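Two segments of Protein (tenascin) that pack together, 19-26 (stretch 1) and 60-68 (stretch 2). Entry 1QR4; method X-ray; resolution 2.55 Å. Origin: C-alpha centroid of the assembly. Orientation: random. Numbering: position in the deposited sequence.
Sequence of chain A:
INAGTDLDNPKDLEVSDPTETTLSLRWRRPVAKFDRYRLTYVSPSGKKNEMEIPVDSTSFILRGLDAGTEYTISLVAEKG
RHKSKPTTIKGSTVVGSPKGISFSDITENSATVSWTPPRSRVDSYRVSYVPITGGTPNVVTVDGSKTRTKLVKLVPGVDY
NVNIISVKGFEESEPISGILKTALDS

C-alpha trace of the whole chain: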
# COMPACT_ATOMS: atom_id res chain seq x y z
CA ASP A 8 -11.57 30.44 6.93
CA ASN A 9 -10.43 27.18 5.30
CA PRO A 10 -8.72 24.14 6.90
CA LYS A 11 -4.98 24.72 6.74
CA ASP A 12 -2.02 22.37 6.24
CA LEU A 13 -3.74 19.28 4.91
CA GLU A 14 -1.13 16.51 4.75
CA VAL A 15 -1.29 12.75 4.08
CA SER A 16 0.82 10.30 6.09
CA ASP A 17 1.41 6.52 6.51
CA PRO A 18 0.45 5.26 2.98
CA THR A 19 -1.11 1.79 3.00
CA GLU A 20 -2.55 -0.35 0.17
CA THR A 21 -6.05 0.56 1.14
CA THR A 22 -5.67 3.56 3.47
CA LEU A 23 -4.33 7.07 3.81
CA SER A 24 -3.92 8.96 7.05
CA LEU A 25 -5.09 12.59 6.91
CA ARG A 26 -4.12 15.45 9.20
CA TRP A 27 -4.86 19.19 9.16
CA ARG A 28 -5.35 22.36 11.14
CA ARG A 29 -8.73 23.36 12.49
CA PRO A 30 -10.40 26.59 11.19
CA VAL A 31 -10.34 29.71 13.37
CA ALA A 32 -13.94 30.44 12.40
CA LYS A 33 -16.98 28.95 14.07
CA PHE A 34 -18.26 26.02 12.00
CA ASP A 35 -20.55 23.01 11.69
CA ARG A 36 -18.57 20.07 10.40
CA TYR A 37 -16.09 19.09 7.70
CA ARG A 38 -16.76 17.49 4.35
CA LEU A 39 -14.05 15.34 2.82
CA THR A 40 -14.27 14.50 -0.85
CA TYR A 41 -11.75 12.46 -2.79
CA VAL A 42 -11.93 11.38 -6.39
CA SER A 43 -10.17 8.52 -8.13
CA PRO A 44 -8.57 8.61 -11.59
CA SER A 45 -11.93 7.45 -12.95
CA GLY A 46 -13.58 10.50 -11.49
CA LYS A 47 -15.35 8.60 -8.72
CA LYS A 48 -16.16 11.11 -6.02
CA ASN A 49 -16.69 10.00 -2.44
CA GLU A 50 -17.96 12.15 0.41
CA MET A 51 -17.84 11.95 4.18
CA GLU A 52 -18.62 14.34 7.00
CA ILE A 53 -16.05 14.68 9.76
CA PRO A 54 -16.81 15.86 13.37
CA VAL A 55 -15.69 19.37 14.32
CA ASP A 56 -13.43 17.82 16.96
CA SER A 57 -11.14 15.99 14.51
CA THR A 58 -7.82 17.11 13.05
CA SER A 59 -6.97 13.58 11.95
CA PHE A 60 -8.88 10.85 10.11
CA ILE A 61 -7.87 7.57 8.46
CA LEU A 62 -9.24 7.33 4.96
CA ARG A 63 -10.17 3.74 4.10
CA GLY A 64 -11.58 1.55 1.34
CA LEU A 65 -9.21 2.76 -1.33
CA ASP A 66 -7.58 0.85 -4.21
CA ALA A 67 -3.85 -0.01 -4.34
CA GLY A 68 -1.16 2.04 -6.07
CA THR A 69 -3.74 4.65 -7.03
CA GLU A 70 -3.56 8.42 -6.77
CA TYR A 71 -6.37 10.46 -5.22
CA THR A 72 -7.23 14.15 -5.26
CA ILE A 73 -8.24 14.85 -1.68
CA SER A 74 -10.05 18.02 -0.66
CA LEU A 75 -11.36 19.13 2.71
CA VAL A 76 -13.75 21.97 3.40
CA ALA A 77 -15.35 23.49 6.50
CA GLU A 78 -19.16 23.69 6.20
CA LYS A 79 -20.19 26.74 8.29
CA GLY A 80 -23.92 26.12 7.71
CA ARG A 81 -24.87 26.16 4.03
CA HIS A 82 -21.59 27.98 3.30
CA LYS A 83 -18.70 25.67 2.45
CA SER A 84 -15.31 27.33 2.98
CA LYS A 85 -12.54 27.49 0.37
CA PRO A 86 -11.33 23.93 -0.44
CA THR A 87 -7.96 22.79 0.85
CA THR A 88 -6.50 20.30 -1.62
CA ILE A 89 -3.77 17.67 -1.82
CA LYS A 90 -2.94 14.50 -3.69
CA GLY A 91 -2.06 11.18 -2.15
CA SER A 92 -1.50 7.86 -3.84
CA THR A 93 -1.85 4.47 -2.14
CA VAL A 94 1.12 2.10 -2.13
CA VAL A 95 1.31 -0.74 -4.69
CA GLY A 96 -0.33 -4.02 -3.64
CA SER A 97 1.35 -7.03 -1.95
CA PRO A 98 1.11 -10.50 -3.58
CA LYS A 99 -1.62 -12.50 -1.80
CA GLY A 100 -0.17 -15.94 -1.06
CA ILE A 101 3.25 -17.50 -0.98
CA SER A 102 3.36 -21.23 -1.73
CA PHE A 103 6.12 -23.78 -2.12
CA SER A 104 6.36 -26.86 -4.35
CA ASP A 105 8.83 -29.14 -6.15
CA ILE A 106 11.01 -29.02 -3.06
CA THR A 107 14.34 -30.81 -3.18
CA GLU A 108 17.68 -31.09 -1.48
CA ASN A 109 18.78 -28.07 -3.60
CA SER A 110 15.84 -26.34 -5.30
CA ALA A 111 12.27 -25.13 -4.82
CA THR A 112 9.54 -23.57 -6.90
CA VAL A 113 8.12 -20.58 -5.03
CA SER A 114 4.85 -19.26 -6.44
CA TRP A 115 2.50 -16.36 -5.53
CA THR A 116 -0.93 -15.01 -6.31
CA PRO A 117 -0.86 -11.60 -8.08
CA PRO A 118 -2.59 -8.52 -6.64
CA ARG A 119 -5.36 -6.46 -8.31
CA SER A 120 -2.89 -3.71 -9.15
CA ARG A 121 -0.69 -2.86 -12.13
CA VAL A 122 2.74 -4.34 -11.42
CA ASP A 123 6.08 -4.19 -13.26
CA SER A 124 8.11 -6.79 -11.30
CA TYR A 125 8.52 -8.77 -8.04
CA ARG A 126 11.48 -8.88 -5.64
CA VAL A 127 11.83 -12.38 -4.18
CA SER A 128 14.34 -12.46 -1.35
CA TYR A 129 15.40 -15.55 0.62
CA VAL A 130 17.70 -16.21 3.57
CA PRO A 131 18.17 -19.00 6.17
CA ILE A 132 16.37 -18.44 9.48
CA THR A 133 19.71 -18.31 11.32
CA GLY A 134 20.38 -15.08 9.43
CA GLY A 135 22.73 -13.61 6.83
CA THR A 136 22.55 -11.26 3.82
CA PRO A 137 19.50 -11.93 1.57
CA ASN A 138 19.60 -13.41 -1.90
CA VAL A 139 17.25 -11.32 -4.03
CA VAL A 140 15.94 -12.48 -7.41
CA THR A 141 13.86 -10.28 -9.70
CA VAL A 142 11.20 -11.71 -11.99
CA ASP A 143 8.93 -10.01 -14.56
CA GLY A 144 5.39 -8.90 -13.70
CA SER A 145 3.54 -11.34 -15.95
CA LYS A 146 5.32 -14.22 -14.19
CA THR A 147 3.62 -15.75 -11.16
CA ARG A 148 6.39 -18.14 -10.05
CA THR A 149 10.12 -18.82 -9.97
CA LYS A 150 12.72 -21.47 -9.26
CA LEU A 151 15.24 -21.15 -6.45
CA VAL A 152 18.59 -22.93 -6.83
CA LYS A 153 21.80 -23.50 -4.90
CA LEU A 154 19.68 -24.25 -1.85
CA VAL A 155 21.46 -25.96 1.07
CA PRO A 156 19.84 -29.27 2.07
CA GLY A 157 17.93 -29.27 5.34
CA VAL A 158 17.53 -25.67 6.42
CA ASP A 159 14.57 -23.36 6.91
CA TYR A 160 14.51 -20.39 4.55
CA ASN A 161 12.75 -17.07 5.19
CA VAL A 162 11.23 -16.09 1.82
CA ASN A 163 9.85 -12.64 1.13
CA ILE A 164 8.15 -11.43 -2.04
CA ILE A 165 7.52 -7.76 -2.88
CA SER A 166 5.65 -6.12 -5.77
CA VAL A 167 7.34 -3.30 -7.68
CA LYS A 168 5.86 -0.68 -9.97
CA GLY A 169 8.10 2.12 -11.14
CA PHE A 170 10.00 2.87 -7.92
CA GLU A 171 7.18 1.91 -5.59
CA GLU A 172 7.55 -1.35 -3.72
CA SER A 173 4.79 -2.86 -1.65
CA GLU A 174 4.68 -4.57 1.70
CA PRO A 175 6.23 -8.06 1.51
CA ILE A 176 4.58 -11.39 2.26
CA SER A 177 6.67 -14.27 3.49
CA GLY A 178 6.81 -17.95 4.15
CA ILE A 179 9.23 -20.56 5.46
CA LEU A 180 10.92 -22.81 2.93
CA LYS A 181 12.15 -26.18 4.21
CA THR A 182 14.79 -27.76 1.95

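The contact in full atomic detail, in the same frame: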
# COMPACT_ATOMS: atom_id res chain seq x y z
N THR A 19 -0.82 3.21 2.92
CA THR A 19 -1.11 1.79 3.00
C THR A 19 -1.64 1.39 1.62
O THR A 19 -1.59 2.20 0.69
CB THR A 19 -2.13 1.53 4.14
OG1 THR A 19 -1.42 1.49 5.39
CG2 THR A 19 -2.93 0.24 3.96
N GLU A 20 -2.02 0.13 1.44
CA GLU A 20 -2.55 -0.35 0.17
C GLU A 20 -4.00 0.07 0.02
O GLU A 20 -4.51 0.23 -1.10
CB GLU A 20 -2.52 -1.88 0.13
CG GLU A 20 -1.22 -2.49 -0.35
CD GLU A 20 -1.20 -4.00 -0.18
OE1 GLU A 20 -2.24 -4.65 -0.42
OE2 GLU A 20 -0.13 -4.53 0.18
N THR A 21 -4.65 0.25 1.15
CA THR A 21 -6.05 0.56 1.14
C THR A 21 -6.40 1.80 1.99
O THR A 21 -7.55 2.24 2.01
CB THR A 21 -6.81 -0.73 1.60
OG1 THR A 21 -8.22 -0.56 1.52
CG2 THR A 21 -6.41 -1.11 3.03
N THR A 22 -5.40 2.38 2.66
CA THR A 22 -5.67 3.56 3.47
C THR A 22 -4.68 4.68 3.32
O THR A 22 -3.56 4.50 2.86
CB THR A 22 -5.71 3.26 4.98
OG1 THR A 22 -4.37 3.10 5.48
CG2 THR A 22 -6.50 2.02 5.28
N LEU A 23 -5.11 5.85 3.79
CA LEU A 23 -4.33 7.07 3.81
C LEU A 23 -4.71 7.75 5.09
O LEU A 23 -5.88 7.76 5.47
CB LEU A 23 -4.67 7.97 2.64
CG LEU A 23 -4.07 7.54 1.31
CD1 LEU A 23 -4.66 8.37 0.20
CD2 LEU A 23 -2.55 7.67 1.34
N SER A 24 -3.71 8.27 5.79
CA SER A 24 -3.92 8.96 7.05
C SER A 24 -3.88 10.49 6.83
O SER A 24 -2.86 11.06 6.39
CB SER A 24 -2.86 8.52 8.04
OG SER A 24 -3.08 9.13 9.30
N LEU A 25 -4.99 11.15 7.10
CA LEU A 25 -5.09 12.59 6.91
C LEU A 25 -4.97 13.40 8.19
O LEU A 25 -5.50 13.02 9.25
CB LEU A 25 -6.42 12.93 6.24
CG LEU A 25 -6.72 12.21 4.92
CD1 LEU A 25 -8.17 12.45 4.55
CD2 LEU A 25 -5.79 12.69 3.84
N ARG A 26 -4.30 14.55 8.08
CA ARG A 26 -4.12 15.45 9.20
C ARG A 26 -4.13 16.90 8.71
O ARG A 26 -3.62 17.20 7.64
CB ARG A 26 -2.82 15.13 9.92
CG ARG A 26 -2.70 15.77 11.27
CD ARG A 26 -1.61 15.11 12.07
NE ARG A 26 -1.32 15.89 13.26
CZ ARG A 26 -0.21 16.59 13.44
NH1 ARG A 26 0.72 16.62 12.49
NH2 ARG A 26 -0.06 17.30 14.55
N PHE A 60 -7.88 11.81 10.56
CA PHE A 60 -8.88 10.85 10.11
C PHE A 60 -8.21 9.90 9.16
O PHE A 60 -7.48 10.34 8.27
CB PHE A 60 -10.01 11.60 9.40
CG PHE A 60 -10.91 10.72 8.56
CD1 PHE A 60 -10.53 10.34 7.27
CD2 PHE A 60 -12.13 10.29 9.05
CE1 PHE A 60 -11.36 9.55 6.49
CE2 PHE A 60 -12.97 9.49 8.27
CZ PHE A 60 -12.58 9.12 6.99
N ILE A 61 -8.45 8.60 9.34
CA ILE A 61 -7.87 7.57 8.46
C ILE A 61 -8.85 7.26 7.34
O ILE A 61 -9.96 6.78 7.57
CB ILE A 61 -7.57 6.24 9.19
CG1 ILE A 61 -6.61 6.46 10.36
CG2 ILE A 61 -6.94 5.26 8.22
CD1 ILE A 61 -5.22 6.79 9.94
N LEU A 62 -8.42 7.58 6.13
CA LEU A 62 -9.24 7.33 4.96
C LEU A 62 -9.10 5.85 4.61
O LEU A 62 -7.99 5.33 4.53
CB LEU A 62 -8.76 8.23 3.84
CG LEU A 62 -9.64 8.35 2.61
CD1 LEU A 62 -11.11 8.48 3.00
CD2 LEU A 62 -9.16 9.57 1.87
N ARG A 63 -10.21 5.17 4.40
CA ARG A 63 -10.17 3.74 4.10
C ARG A 63 -11.05 3.31 2.92
O ARG A 63 -11.95 4.05 2.47
CB ARG A 63 -10.59 2.94 5.34
CG ARG A 63 -9.63 3.03 6.52
CD ARG A 63 -10.27 2.47 7.79
NE ARG A 63 -11.33 3.34 8.29
CZ ARG A 63 -11.32 3.96 9.47
NH1 ARG A 63 -10.29 3.80 10.29
NH2 ARG A 63 -12.32 4.76 9.82
N GLY A 64 -10.80 2.10 2.44
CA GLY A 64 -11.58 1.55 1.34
C GLY A 64 -11.10 1.97 -0.03
O GLY A 64 -11.84 1.93 -1.00
N LEU A 65 -9.82 2.32 -0.10
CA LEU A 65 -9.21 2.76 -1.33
C LEU A 65 -8.59 1.60 -2.12
O LEU A 65 -8.51 0.48 -1.63
CB LEU A 65 -8.14 3.82 -1.01
CG LEU A 65 -8.55 4.92 -0.02
CD1 LEU A 65 -7.40 5.90 0.14
CD2 LEU A 65 -9.80 5.62 -0.50
N ASP A 66 -8.21 1.86 -3.37
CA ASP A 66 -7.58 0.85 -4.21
C ASP A 66 -6.06 1.00 -4.09
O ASP A 66 -5.58 2.03 -3.61
CB ASP A 66 -8.07 0.97 -5.66
CG ASP A 66 -9.57 0.69 -5.79
OD1 ASP A 66 -10.27 0.58 -4.75
OD2 ASP A 66 -10.06 0.58 -6.94
N ALA A 67 -5.31 -0.03 -4.47
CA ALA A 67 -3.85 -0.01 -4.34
C ALA A 67 -3.10 0.71 -5.46
O ALA A 67 -3.51 0.68 -6.62
CB ALA A 67 -3.34 -1.41 -4.20
N GLY A 68 -1.97 1.32 -5.10
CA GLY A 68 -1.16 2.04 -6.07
C GLY A 68 -2.03 2.90 -6.94
O GLY A 68 -2.02 2.74 -8.15
O HOH W 1 -9.63 -0.20 4.22

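The apolar centre of this contact lies on the sheet face that carries Leu 23, Leu 25, Phe 60 and Leu 62. Leu 25 CD1 sits 4.2 Å from Phe 60 CD1, approaching the ring obliquely, and 4.1 Å from Leu 62 CD2, so one methyl touches two residues of the facing strand. Leu 23 extends the patch: its CB is 4.3 Å from Leu 62 CB, and its CD1 reaches Leu 65 CD1 at 3.7 Å, carrying the apolar contact past the strand into the following loop. Leu 23, Leu 25, Leu 62 and Leu 65 are all buried, as expected of side chains that gain by leaving water.

The backbone sets this arrangement. The two strands run antiparallel, with 153° between their directions and a closest axial approach of 4.6 Å. Leu 23 and Leu 62 form a hydrogen-bonded pair, N to O 3.0 Å from Leu 23 to Leu 62 and 2.6 Å from Leu 62 N to Leu 23 O. Leu 25 and Phe 60 repeat the pattern: Leu 25 N to Phe 60 O is 2.9 Å and Phe 60 N to Leu 25 O is 3.0 Å. Between these pairs, Ser 24 faces Ile 61 without mutual backbone bonds, their CA atoms 4.4 Å apart.

On the other face, Ile 61 CD1 comes within 3.2 Å of Ser 24 OG, a tight contact without a hydrogen bond. Nearby, Thr 22 CG2 packs 3.5 Å from the aliphatic CG of Arg 63, whose poorly ordered side chain leads away at its end.

At the polar edge, Leu 65 N donates to Thr 21 O (3.1 Å, 161°), continuing the backbone bonding into the loop. A water lies 3.1 Å from both Thr 21 OG1 and Gly 64 N, accepting from the latter and bridging the two stretches.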